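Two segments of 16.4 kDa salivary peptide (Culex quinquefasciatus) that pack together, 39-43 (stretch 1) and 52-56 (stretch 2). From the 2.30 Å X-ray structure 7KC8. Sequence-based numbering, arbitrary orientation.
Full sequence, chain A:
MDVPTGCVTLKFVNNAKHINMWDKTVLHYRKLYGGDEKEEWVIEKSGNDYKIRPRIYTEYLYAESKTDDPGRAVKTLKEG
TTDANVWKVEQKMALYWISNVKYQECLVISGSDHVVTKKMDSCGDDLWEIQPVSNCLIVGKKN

Stretch 1 39-43: EEWVI
Stretch 2 52-56: IRPRI

Two antiparallel strands, 150° between their N-to-C directions, pair Trp41 with Pro54 (CA to CA 4.0 Å), Val42 with Arg53 (5.2 Å) and Ile43 with Ile52 (4.8 Å). Backbones are extended (Val42 phi/psi -121/128, Arg53 -146/151) until Arg55 turns to -58/-35. Val42 and Arg53 form the hydrogen-bonded pair: Val42 N to Arg53 O is very short at 2.5 Å, Arg53 N to Val42 O is 3.0 Å. Arg55 N to Glu40 O, 3.1 Å and nearly straight, extends the ladder past Pro54, which sits in a non-hydrogen-bonded pair with its N to CD bond turned away from the other strand, so its lack of an N-H costs the ladder nothing. Ile52 CA adds a CH contact to Val42 O at 3.3 Å.

Trp41 (chi1 m, chi2 83°) starts away from its partner strand, but its indole swings back across it. Pro54, puckered C-gamma endo, fits beneath one face, CB 4.1 Å from the six-membered ring centroid; Trp41 CZ3 lies 3.5 Å from Pro54 CD, and Trp41 CE3 3.9 Å from Ile52 CG2. Ile43 and Ile52, both m,t, share a face more loosely, CG1 to CG1 4.4 Å.

On the other face Val42 (t) fills a hollow between Arg53 and Arg55: its CB is 3.8 Å from Arg53 CG, its CG2 3.8 Å from Arg55 CA. Arg55 (t,t,p) reaches Glu40 (m,t) in a salt bridge, NE to OE1 3.3 Å.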

ATOM      1  N   GLU A  39      -4.175 -10.286  -3.919  1.00 36.41           N
ATOM      2  CA  GLU A  39      -3.994 -10.154  -2.455  1.00 39.81           C
ATOM      3  C   GLU A  39      -5.079  -9.251  -1.844  1.00 43.38           C
ATOM      4  O   GLU A  39      -5.427  -8.240  -2.425  1.00 36.86           O
ATOM      5  CB  GLU A  39      -2.584  -9.659  -2.162  1.00 34.55           C
ATOM      6  CG  GLU A  39      -2.188  -9.797  -0.709  1.00 42.45           C
ATOM      7  CD  GLU A  39      -2.340 -11.185  -0.120  1.00 47.75           C
ATOM      8  OE1 GLU A  39      -3.373 -11.438   0.498  1.00 48.75           O
ATOM      9  OE2 GLU A  39      -1.436 -11.992  -0.299  1.00 45.23           O
ATOM     10  N   GLU A  40      -5.596  -9.629  -0.684  1.00 42.20           N
ATOM     11  CA  GLU A  40      -6.652  -8.819  -0.033  1.00 34.76           C
ATOM     12  C   GLU A  40      -6.031  -7.907   1.031  1.00 33.22           C
ATOM     13  O   GLU A  40      -5.225  -8.381   1.805  1.00 31.15           O
ATOM     14  CB  GLU A  40      -7.760  -9.737   0.452  1.00 36.33           C
ATOM     15  CG  GLU A  40      -8.454 -10.410  -0.701  1.00 43.02           C
ATOM     16  CD  GLU A  40      -9.282 -11.635  -0.401  1.00 46.87           C
ATOM     17  OE1 GLU A  40      -9.971 -11.625   0.573  1.00 44.64           O
ATOM     18  OE2 GLU A  40      -9.217 -12.582  -1.165  1.00 54.59           O
ATOM     19  N   TRP A  41      -6.381  -6.624   0.998  1.00 33.23           N
ATOM     20  CA  TRP A  41      -5.869  -5.628   1.928  1.00 29.99           C
ATOM     21  C   TRP A  41      -7.031  -4.912   2.592  1.00 25.84           C
ATOM     22  O   TRP A  41      -8.160  -4.942   2.106  1.00 32.38           O
ATOM     23  CB  TRP A  41      -4.989  -4.599   1.221  1.00 28.88           C
ATOM     24  CG  TRP A  41      -3.750  -5.169   0.662  1.00 29.98           C
ATOM     25  CD1 TRP A  41      -3.604  -5.808  -0.543  1.00 30.73           C
ATOM     26  CD2 TRP A  41      -2.462  -5.162   1.272  1.00 23.29           C
ATOM     27  NE1 TRP A  41      -2.302  -6.200  -0.712  1.00 26.59           N
ATOM     28  CE2 TRP A  41      -1.578  -5.814   0.386  1.00 24.75           C
ATOM     29  CE3 TRP A  41      -1.969  -4.675   2.485  1.00 26.18           C
ATOM     30  CZ2 TRP A  41      -0.233  -5.998   0.679  1.00 23.36           C
ATOM     31  CZ3 TRP A  41      -0.617  -4.846   2.770  1.00 28.49           C
ATOM     32  CH2 TRP A  41       0.233  -5.497   1.866  1.00 26.28           C
ATOM     33  N   VAL A  42      -6.748  -4.230   3.695  1.00 27.59           N
ATOM     34  CA  VAL A  42      -7.774  -3.478   4.403  1.00 27.12           C
ATOM     35  C   VAL A  42      -7.381  -2.010   4.470  1.00 27.72           C
ATOM     36  O   VAL A  42      -6.273  -1.670   4.895  1.00 27.98           O
ATOM     37  CB  VAL A  42      -8.024  -4.047   5.806  1.00 25.63           C
ATOM     38  CG1 VAL A  42      -9.126  -3.245   6.501  1.00 27.74           C
ATOM     39  CG2 VAL A  42      -8.406  -5.501   5.701  1.00 28.85           C
ATOM     40  N   ILE A  43      -8.293  -1.147   4.055  1.00 27.26           N
ATOM     41  CA  ILE A  43      -8.144   0.294   4.191  1.00 31.72           C
ATOM     42  C   ILE A  43      -8.932   0.731   5.420  1.00 28.25           C
ATOM     43  O   ILE A  43     -10.145   0.507   5.499  1.00 30.37           O
ATOM     44  CB  ILE A  43      -8.639   1.025   2.933  1.00 29.37           C
ATOM     45  CG1 ILE A  43      -7.731   0.726   1.736  1.00 24.08           C
ATOM     46  CG2 ILE A  43      -8.750   2.527   3.206  1.00 24.12           C
ATOM     47  CD1 ILE A  43      -8.272   1.218   0.405  1.00 23.21           C
ATOM     48  N   ILE A  52      -3.282   1.136   6.134  1.00 26.43           N
ATOM     49  CA  ILE A  52      -3.481   0.018   5.224  1.00 22.80           C
ATOM     50  C   ILE A  52      -2.805  -1.200   5.830  1.00 23.19           C
ATOM     51  O   ILE A  52      -1.687  -1.103   6.344  1.00 23.86           O
ATOM     52  CB  ILE A  52      -2.930   0.323   3.812  1.00 25.04           C
ATOM     53  CG1 ILE A  52      -3.653   1.532   3.191  1.00 24.03           C
ATOM     54  CG2 ILE A  52      -3.034  -0.901   2.891  1.00 14.78           C
ATOM     55  CD1 ILE A  52      -3.126   1.944   1.801  1.00 18.97           C
ATOM     56  N   ARG A  53      -3.498  -2.332   5.810  1.00 24.10           N
ATOM     57  CA  ARG A  53      -3.003  -3.586   6.356  1.00 28.00           C
ATOM     58  C   ARG A  53      -3.521  -4.729   5.504  1.00 26.16           C
ATOM     59  O   ARG A  53      -4.591  -4.618   4.893  1.00 26.90           O
ATOM     60  CB  ARG A  53      -3.441  -3.802   7.814  1.00 28.87           C
ATOM     61  CG  ARG A  53      -4.939  -3.636   8.008  1.00 35.29           C
ATOM     62  CD  ARG A  53      -5.426  -4.326   9.258  1.00 30.28           C
ATOM     63  NE  ARG A  53      -5.316  -5.768   9.137  1.00 28.17           N
ATOM     64  CZ  ARG A  53      -5.696  -6.623  10.078  1.00 34.84           C
ATOM     65  NH1 ARG A  53      -6.223  -6.172  11.204  1.00 34.39           N
ATOM     66  NH2 ARG A  53      -5.553  -7.930   9.894  1.00 30.71           N
ATOM     67  N   PRO A  54      -2.785  -5.829   5.426  1.00 26.45           N
ATOM     68  CA  PRO A  54      -3.316  -6.995   4.728  1.00 26.57           C
ATOM     69  C   PRO A  54      -4.433  -7.614   5.552  1.00 29.70           C
ATOM     70  O   PRO A  54      -4.466  -7.491   6.778  1.00 27.65           O
ATOM     71  CB  PRO A  54      -2.107  -7.926   4.615  1.00 22.54           C
ATOM     72  CG  PRO A  54      -1.252  -7.551   5.744  1.00 26.10           C
ATOM     73  CD  PRO A  54      -1.446  -6.083   5.979  1.00 24.39           C
ATOM     74  N   ARG A  55      -5.351  -8.285   4.852  1.00 27.56           N
ATOM     75  CA  ARG A  55      -6.528  -8.844   5.508  1.00 27.55           C
ATOM     76  C   ARG A  55      -6.148  -9.814   6.622  1.00 32.21           C
ATOM     77  O   ARG A  55      -6.833  -9.875   7.650  1.00 34.16           O
ATOM     78  CB  ARG A  55      -7.430  -9.547   4.486  1.00 33.95           C
ATOM     79  CG  ARG A  55      -8.764 -10.041   5.074  1.00 33.50           C
ATOM     80  CD  ARG A  55      -9.591 -10.869   4.098  1.00 30.67           C
ATOM     81  NE  ARG A  55      -8.886 -12.058   3.623  1.00 38.92           N
ATOM     82  CZ  ARG A  55      -8.816 -13.206   4.288  1.00 38.56           C
ATOM     83  NH1 ARG A  55      -9.399 -13.328   5.465  1.00 42.26           N
ATOM     84  NH2 ARG A  55      -8.156 -14.234   3.780  1.00 44.74           N
ATOM     85  N   ILE A  56      -5.056 -10.565   6.456  1.00 26.45           N
ATOM     86  CA  ILE A  56      -4.771 -11.691   7.342  1.00 26.68           C
ATOM     87  C   ILE A  56      -3.660 -11.420   8.345  1.00 25.47           C
ATOM     88  O   ILE A  56      -3.436 -12.263   9.227  1.00 33.96           O
ATOM     89  CB  ILE A  56      -4.465 -12.982   6.551  1.00 32.78           C
ATOM     90  CG1 ILE A  56      -3.145 -12.884   5.780  1.00 31.66           C
ATOM     91  CG2 ILE A  56      -5.611 -13.332   5.613  1.00 23.20           C
ATOM     92  CD1 ILE A  56      -2.625 -14.247   5.386  1.00 25.89           C
TER